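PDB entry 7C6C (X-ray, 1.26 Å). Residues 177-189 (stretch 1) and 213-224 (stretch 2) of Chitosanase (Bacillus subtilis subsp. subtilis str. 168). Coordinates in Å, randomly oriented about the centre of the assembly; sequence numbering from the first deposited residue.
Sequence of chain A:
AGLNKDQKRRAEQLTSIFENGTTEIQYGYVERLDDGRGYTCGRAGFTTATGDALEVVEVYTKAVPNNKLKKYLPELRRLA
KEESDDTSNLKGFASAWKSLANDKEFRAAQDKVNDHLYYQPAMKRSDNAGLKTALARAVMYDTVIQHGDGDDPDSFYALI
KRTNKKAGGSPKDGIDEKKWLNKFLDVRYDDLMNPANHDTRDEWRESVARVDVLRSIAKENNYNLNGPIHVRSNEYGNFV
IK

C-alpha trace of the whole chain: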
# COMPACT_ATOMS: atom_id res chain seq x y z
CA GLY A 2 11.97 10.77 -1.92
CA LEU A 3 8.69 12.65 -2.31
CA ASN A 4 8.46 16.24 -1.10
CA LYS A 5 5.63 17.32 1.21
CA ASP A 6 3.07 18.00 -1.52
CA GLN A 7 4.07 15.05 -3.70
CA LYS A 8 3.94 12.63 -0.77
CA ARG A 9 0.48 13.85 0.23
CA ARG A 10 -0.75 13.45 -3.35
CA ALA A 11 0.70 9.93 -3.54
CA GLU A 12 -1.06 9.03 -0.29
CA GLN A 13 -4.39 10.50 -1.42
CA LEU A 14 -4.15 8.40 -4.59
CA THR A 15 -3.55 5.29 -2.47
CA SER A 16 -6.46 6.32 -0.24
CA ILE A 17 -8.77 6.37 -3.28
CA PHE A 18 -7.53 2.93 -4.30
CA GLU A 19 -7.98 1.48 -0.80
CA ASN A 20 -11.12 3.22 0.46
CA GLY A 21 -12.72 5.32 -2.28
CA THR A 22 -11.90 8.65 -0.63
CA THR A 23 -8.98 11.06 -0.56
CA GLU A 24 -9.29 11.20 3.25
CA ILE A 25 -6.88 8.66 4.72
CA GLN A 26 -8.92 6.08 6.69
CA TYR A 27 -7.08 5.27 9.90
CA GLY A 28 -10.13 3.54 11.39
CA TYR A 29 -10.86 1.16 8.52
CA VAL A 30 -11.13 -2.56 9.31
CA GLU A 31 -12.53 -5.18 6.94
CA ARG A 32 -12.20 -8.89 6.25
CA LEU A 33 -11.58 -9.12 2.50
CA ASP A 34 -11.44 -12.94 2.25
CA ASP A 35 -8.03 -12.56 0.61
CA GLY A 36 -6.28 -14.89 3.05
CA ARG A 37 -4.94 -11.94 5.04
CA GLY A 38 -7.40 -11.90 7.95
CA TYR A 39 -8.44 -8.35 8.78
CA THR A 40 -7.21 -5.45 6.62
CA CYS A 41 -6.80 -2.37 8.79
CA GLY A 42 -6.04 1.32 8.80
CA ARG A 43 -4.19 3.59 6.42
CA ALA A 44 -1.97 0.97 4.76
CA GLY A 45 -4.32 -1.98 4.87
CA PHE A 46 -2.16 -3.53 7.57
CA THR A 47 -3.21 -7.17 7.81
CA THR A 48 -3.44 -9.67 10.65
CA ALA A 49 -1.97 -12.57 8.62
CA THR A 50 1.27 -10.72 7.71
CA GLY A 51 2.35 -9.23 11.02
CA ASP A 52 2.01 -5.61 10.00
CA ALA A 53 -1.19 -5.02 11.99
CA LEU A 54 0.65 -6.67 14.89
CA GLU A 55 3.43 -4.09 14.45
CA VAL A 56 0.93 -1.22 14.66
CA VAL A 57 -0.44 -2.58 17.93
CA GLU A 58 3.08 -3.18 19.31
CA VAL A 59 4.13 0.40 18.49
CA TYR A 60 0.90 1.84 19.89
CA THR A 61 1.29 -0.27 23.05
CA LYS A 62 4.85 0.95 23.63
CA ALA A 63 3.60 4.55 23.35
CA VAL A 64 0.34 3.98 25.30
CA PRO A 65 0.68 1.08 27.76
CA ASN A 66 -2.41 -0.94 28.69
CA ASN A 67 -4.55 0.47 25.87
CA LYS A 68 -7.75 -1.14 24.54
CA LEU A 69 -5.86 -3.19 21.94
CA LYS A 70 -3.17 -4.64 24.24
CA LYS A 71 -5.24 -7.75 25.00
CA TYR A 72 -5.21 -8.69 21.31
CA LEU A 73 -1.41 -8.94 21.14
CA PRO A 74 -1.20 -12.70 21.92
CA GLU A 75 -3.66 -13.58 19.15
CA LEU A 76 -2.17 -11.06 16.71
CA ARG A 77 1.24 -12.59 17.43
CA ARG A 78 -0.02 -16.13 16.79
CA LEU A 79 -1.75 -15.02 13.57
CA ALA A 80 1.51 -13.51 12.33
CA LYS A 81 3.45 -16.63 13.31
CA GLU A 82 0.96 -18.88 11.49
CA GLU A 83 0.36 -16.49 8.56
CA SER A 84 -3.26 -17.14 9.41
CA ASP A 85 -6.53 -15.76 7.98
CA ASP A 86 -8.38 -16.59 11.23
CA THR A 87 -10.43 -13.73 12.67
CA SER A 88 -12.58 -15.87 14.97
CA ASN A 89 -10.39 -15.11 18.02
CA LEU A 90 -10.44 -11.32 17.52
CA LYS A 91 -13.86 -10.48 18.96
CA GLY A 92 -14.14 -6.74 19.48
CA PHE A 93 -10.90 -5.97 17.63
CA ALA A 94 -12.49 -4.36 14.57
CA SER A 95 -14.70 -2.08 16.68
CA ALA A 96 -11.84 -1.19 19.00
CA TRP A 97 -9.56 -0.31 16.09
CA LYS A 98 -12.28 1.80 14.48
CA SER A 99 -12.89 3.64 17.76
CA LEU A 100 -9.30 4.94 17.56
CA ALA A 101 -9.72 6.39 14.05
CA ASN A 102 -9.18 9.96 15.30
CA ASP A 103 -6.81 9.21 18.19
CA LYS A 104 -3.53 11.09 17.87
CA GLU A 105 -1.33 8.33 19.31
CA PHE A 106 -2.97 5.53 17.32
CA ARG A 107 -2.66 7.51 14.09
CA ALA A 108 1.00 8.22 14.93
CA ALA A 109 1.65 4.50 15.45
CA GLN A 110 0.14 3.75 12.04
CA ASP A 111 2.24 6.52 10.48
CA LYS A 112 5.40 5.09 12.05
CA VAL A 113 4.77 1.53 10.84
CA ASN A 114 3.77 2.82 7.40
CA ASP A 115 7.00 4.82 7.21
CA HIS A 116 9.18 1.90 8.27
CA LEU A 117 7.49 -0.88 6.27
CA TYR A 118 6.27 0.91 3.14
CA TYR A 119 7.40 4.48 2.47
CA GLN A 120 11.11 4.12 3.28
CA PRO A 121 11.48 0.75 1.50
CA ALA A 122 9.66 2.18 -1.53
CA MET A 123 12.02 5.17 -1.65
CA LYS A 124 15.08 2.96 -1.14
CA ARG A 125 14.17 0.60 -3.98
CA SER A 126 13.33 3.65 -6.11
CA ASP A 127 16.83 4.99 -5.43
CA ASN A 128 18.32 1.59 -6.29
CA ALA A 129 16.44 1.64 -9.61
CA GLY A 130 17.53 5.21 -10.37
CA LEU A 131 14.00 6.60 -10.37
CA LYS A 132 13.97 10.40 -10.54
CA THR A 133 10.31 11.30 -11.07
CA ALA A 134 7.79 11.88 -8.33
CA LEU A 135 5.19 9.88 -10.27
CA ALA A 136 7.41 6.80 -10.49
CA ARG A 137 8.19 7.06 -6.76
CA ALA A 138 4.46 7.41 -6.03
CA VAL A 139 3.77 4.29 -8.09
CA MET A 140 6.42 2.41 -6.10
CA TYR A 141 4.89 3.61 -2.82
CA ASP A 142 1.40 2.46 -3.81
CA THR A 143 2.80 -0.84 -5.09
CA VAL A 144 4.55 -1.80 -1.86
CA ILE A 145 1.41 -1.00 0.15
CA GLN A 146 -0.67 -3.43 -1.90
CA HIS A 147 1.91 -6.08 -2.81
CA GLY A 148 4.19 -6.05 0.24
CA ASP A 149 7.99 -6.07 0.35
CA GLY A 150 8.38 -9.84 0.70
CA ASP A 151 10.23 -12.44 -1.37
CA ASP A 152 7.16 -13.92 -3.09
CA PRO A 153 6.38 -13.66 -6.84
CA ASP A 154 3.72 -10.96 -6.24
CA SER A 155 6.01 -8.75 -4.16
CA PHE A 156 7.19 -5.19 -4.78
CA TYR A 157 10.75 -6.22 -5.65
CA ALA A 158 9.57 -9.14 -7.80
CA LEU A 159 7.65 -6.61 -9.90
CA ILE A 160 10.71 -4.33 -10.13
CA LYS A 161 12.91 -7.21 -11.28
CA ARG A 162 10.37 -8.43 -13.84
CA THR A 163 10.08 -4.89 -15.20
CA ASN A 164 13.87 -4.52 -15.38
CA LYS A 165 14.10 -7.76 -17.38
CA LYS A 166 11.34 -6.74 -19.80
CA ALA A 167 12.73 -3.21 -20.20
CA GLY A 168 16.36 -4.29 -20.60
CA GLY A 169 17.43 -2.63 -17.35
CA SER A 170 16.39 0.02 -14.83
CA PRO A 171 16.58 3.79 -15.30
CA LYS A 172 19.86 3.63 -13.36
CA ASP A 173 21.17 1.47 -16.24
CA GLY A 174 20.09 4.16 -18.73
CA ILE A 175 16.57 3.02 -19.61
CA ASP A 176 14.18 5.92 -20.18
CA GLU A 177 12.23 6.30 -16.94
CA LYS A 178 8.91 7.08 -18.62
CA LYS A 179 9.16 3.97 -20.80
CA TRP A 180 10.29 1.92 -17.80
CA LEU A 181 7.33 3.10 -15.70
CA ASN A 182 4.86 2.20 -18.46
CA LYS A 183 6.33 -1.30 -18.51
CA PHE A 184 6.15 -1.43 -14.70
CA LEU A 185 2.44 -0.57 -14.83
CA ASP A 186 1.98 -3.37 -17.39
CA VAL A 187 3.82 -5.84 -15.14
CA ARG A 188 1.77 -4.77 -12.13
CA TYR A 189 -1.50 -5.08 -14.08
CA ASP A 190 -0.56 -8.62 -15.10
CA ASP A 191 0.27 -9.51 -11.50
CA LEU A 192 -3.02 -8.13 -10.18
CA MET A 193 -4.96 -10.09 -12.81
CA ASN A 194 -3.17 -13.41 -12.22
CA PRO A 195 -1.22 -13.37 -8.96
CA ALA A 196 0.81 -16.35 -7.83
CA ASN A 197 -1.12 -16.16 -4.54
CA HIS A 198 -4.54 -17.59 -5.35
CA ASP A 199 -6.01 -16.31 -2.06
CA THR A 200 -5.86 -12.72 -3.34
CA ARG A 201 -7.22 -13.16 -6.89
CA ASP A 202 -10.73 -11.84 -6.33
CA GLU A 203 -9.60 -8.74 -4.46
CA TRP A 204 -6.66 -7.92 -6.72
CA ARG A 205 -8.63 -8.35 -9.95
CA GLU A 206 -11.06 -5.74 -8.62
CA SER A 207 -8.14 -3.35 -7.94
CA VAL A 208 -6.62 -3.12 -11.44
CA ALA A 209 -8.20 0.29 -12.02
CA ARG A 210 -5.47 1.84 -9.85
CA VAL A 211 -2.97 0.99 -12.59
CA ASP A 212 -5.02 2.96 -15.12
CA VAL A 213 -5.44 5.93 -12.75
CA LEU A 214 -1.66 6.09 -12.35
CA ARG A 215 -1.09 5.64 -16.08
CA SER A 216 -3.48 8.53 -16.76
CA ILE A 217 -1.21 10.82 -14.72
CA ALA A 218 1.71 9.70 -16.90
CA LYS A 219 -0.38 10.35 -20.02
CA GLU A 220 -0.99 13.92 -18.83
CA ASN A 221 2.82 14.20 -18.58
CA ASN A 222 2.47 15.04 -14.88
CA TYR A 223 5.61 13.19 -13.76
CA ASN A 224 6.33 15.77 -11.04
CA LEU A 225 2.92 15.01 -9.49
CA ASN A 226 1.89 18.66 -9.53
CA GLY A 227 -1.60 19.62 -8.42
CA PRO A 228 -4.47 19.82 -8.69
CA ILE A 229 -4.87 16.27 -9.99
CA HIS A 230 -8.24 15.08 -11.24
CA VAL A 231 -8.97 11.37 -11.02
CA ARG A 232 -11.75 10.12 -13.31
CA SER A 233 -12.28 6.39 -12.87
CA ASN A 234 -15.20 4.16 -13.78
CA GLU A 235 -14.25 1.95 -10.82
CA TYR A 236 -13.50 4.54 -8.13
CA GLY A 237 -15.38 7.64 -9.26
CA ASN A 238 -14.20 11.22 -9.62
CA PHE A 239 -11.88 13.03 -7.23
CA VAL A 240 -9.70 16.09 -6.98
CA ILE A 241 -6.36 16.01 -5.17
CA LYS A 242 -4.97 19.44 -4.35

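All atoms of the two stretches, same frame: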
# COMPACT_ATOMS: atom_id res chain seq x y z
N GLU A 177 13.06 6.55 -18.11
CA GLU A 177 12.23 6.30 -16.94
C GLU A 177 10.75 6.27 -17.29
O GLU A 177 9.98 5.50 -16.70
CB GLU A 177 12.51 7.33 -15.85
CG GLU A 177 11.62 7.17 -14.62
CD GLU A 177 12.09 7.97 -13.43
OE1 GLU A 177 13.26 8.41 -13.41
OE2 GLU A 177 11.29 8.15 -12.49
N LYS A 178 10.32 7.10 -18.25
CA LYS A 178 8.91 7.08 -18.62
C LYS A 178 8.53 5.77 -19.30
O LYS A 178 7.48 5.19 -19.02
CB LYS A 178 8.58 8.29 -19.50
CG LYS A 178 8.89 9.62 -18.82
CD LYS A 178 8.41 10.82 -19.63
CE LYS A 178 8.74 12.12 -18.92
NZ LYS A 178 8.24 13.31 -19.67
N LYS A 179 9.40 5.27 -20.19
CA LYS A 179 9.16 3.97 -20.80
C LYS A 179 9.21 2.86 -19.76
O LYS A 179 8.38 1.95 -19.78
CB LYS A 179 10.21 3.72 -21.89
CG LYS A 179 9.88 2.55 -22.80
CD LYS A 179 10.76 2.54 -24.05
CE LYS A 179 12.04 1.75 -23.83
NZ LYS A 179 13.05 2.00 -24.90
N TRP A 180 10.18 2.93 -18.85
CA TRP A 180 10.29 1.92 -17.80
C TRP A 180 9.03 1.89 -16.94
O TRP A 180 8.52 0.80 -16.61
CB TRP A 180 11.51 2.22 -16.93
CG TRP A 180 11.80 1.18 -15.89
CD1 TRP A 180 12.61 0.09 -16.03
CD2 TRP A 180 11.29 1.13 -14.55
NE1 TRP A 180 12.63 -0.64 -14.86
CE2 TRP A 180 11.83 -0.02 -13.94
CE3 TRP A 180 10.42 1.95 -13.82
CZ2 TRP A 180 11.53 -0.37 -12.62
CZ3 TRP A 180 10.13 1.60 -12.51
CH2 TRP A 180 10.68 0.45 -11.93
N LEU A 181 8.51 3.06 -16.56
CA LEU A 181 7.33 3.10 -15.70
C LEU A 181 6.11 2.54 -16.42
O LEU A 181 5.28 1.87 -15.80
CB LEU A 181 7.08 4.52 -15.21
CG LEU A 181 5.97 4.66 -14.16
CD1 LEU A 181 6.34 3.91 -12.88
CD2 LEU A 181 5.69 6.13 -13.89
N ASN A 182 5.97 2.80 -17.72
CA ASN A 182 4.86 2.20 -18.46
C ASN A 182 4.95 0.68 -18.45
O ASN A 182 3.94 -0.01 -18.29
CB ASN A 182 4.82 2.74 -19.88
CG ASN A 182 4.35 4.18 -19.93
OD1 ASN A 182 3.61 4.63 -19.06
ND2 ASN A 182 4.76 4.90 -20.97
N LYS A 183 6.17 0.14 -18.59
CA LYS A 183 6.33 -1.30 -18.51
C LYS A 183 6.05 -1.81 -17.10
O LYS A 183 5.47 -2.89 -16.93
CB LYS A 183 7.73 -1.71 -18.98
CG LYS A 183 8.05 -1.23 -20.39
CD LYS A 183 8.53 -2.36 -21.29
CE LYS A 183 8.86 -1.84 -22.69
NZ LYS A 183 8.80 -2.91 -23.73
N PHE A 184 6.45 -1.04 -16.07
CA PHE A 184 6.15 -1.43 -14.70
C PHE A 184 4.64 -1.52 -14.48
O PHE A 184 4.15 -2.47 -13.86
CB PHE A 184 6.75 -0.42 -13.72
CG PHE A 184 6.61 -0.83 -12.28
CD1 PHE A 184 5.47 -0.52 -11.56
CD2 PHE A 184 7.61 -1.56 -11.66
CE1 PHE A 184 5.34 -0.92 -10.24
CE2 PHE A 184 7.48 -1.96 -10.34
CZ PHE A 184 6.34 -1.64 -9.64
N LEU A 185 3.89 -0.54 -14.98
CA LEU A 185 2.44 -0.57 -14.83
C LEU A 185 1.85 -1.78 -15.54
O LEU A 185 0.91 -2.40 -15.04
CB LEU A 185 1.84 0.75 -15.31
CG LEU A 185 2.18 1.96 -14.43
CD1 LEU A 185 1.86 3.27 -15.14
CD2 LEU A 185 1.42 1.89 -13.11
N ASP A 186 2.41 -2.15 -16.70
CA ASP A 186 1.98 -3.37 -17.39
C ASP A 186 2.24 -4.60 -16.54
O ASP A 186 1.38 -5.49 -16.42
CB ASP A 186 2.73 -3.51 -18.71
CG ASP A 186 2.29 -2.51 -19.76
OD1 ASP A 186 1.25 -1.85 -19.57
OD2 ASP A 186 2.99 -2.42 -20.79
N VAL A 187 3.45 -4.70 -15.98
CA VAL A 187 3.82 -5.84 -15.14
C VAL A 187 2.91 -5.91 -13.92
O VAL A 187 2.45 -6.99 -13.54
CB VAL A 187 5.30 -5.74 -14.76
CG1 VAL A 187 5.63 -6.68 -13.61
CG2 VAL A 187 6.19 -6.03 -15.97
N ARG A 188 2.64 -4.77 -13.29
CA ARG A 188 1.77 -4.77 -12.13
C ARG A 188 0.35 -5.18 -12.50
O ARG A 188 -0.28 -5.96 -11.78
CB ARG A 188 1.79 -3.41 -11.44
CG ARG A 188 0.97 -3.40 -10.17
CD ARG A 188 1.14 -2.12 -9.38
NE ARG A 188 0.35 -2.18 -8.16
CZ ARG A 188 0.00 -1.13 -7.43
NH1 ARG A 188 0.38 0.09 -7.80
NH2 ARG A 188 -0.74 -1.29 -6.34
N TYR A 189 -0.17 -4.66 -13.61
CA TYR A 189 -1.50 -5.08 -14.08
C TYR A 189 -1.57 -6.59 -14.23
O TYR A 189 -2.52 -7.23 -13.77
CB TYR A 189 -1.82 -4.40 -15.41
CG TYR A 189 -3.14 -4.83 -15.99
CD1 TYR A 189 -4.32 -4.17 -15.66
CD2 TYR A 189 -3.22 -5.90 -16.87
CE1 TYR A 189 -5.53 -4.56 -16.18
CE2 TYR A 189 -4.44 -6.30 -17.40
CZ TYR A 189 -5.59 -5.63 -17.05
OH TYR A 189 -6.80 -6.01 -17.57
N VAL A 213 -5.46 4.58 -13.32
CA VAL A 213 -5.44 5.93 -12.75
C VAL A 213 -4.02 6.48 -12.78
O VAL A 213 -3.78 7.64 -13.16
CB VAL A 213 -6.04 5.93 -11.34
CG1 VAL A 213 -5.83 7.29 -10.68
CG2 VAL A 213 -7.52 5.59 -11.38
N LEU A 214 -3.05 5.66 -12.36
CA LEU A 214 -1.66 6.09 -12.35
C LEU A 214 -1.14 6.33 -13.76
O LEU A 214 -0.45 7.32 -14.02
CB LEU A 214 -0.81 5.06 -11.60
CG LEU A 214 -1.15 4.93 -10.11
CD1 LEU A 214 -0.57 3.63 -9.52
CD2 LEU A 214 -0.68 6.15 -9.31
N ARG A 215 -1.50 5.44 -14.69
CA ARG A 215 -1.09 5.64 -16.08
C ARG A 215 -1.67 6.93 -16.65
O ARG A 215 -1.01 7.59 -17.45
CB ARG A 215 -1.49 4.44 -16.93
CG ARG A 215 -0.61 4.31 -18.17
CD ARG A 215 -1.09 3.25 -19.13
NE ARG A 215 -1.17 1.91 -18.55
CZ ARG A 215 -0.17 1.03 -18.49
NH1 ARG A 215 1.04 1.34 -18.96
NH2 ARG A 215 -0.37 -0.17 -17.97
N SER A 216 -2.89 7.30 -16.25
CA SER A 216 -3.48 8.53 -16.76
C SER A 216 -2.69 9.76 -16.33
O SER A 216 -2.62 10.74 -17.08
CB SER A 216 -4.94 8.65 -16.30
OG SER A 216 -5.75 7.68 -16.96
N ILE A 217 -2.08 9.72 -15.14
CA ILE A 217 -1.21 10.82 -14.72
C ILE A 217 0.00 10.90 -15.64
O ILE A 217 0.41 11.98 -16.08
CB ILE A 217 -0.80 10.64 -13.24
CG1 ILE A 217 -2.04 10.55 -12.33
CG2 ILE A 217 0.12 11.77 -12.82
CD1 ILE A 217 -1.71 10.23 -10.90
N ALA A 218 0.60 9.74 -15.96
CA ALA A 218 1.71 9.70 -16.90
C ALA A 218 1.29 10.25 -18.26
O ALA A 218 2.05 11.00 -18.89
CB ALA A 218 2.21 8.27 -17.05
N LYS A 219 0.08 9.92 -18.71
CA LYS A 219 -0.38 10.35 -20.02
C LYS A 219 -0.71 11.84 -20.07
O LYS A 219 -0.76 12.42 -21.17
CB LYS A 219 -1.56 9.48 -20.47
CG LYS A 219 -1.17 8.03 -20.78
CD LYS A 219 -2.41 7.19 -21.11
CE LYS A 219 -2.07 5.75 -21.47
NZ LYS A 219 -1.47 5.64 -22.82
N GLU A 220 -0.92 12.47 -18.92
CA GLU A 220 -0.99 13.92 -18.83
C GLU A 220 0.39 14.56 -18.78
O GLU A 220 0.49 15.80 -18.75
CB GLU A 220 -1.82 14.36 -17.62
CG GLU A 220 -3.28 14.02 -17.76
CD GLU A 220 -4.15 14.53 -16.62
OE1 GLU A 220 -3.65 15.22 -15.70
OE2 GLU A 220 -5.35 14.22 -16.65
N ASN A 221 1.44 13.74 -18.76
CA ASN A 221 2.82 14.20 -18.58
C ASN A 221 3.01 14.93 -17.25
O ASN A 221 3.75 15.91 -17.16
CB ASN A 221 3.34 15.02 -19.77
CG ASN A 221 4.86 15.07 -19.80
OD1 ASN A 221 5.53 14.14 -19.37
ND2 ASN A 221 5.40 16.17 -20.30
N ASN A 222 2.37 14.44 -16.21
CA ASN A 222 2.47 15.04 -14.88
C ASN A 222 3.40 14.22 -13.99
O ASN A 222 3.04 13.76 -12.91
CB ASN A 222 1.07 15.19 -14.27
CG ASN A 222 1.07 15.98 -12.98
OD1 ASN A 222 2.03 16.69 -12.67
ND2 ASN A 222 -0.02 15.86 -12.21
N TYR A 223 4.64 14.04 -14.46
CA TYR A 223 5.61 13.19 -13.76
C TYR A 223 6.13 13.82 -12.47
O TYR A 223 6.65 13.10 -11.62
CB TYR A 223 6.75 12.78 -14.68
CG TYR A 223 6.36 11.73 -15.68
CD1 TYR A 223 5.77 12.09 -16.88
CD2 TYR A 223 6.56 10.37 -15.42
CE1 TYR A 223 5.40 11.14 -17.81
CE2 TYR A 223 6.18 9.41 -16.34
CZ TYR A 223 5.60 9.81 -17.54
OH TYR A 223 5.22 8.89 -18.48
N ASN A 224 5.99 15.13 -12.31
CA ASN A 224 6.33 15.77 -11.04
C ASN A 224 5.20 15.72 -10.03
O ASN A 224 5.37 16.21 -8.91
CB ASN A 224 6.75 17.23 -11.26
CG ASN A 224 7.61 17.76 -10.13
OD1 ASN A 224 8.57 17.12 -9.71
ND2 ASN A 224 7.26 18.93 -9.62
O HOH W 1 5.35 6.38 -17.83

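Helix 177-189 packs against helix 213-219 nearly antiparallel: the axes cross at -164° and approach to 10.6 Å, a spacing bridged mainly by side chains, with the Asn182 carbonyl as one acceptor. The second helix ends in a Schellman motif, with Asn221 at positive phi (60°) and Asn222 N bonded back to Ile217 O at 3.1 Å. The chain beyond it carries Tyr223 to the first helix.

Lys178 leaves its backbone with chi1 m and runs through three t torsions, fully extended. This shape lays its aliphatic part over the Tyr223 ring, with Lys178 CG 3.8 Å from the ring centroid and 24° off the normal, a CH-pi contact, while Lys178 NZ reaches Asn221 OD1 at 2.9 Å in a hydrogen bond. The water O lies 2.7 Å from Lys178 O, 2.6 Å from Tyr223 OH and, in a weak bond, 2.8 Å from Asn182 OD1.

Arg215 starts sideways, but chi3 m and chi4 of -87° bring its guanidinium to the first helix. There Arg215 NH1 donates to Asn182 O (3.3 Å, 153°), near the guanidinium plane, and Leu185 CB covers one face. Arg215 NH2 forms a salt bridge with Asp186 OD1 at 2.8 Å, although its 126° angle makes the hydrogen bond weak.

Leu185 and Leu214, both buried, share the m,t rotamer and point CA-to-CB toward the opposing stretch, so Leu185 CD2 meets Leu214 CB at 4.2 Å in an apolar contact.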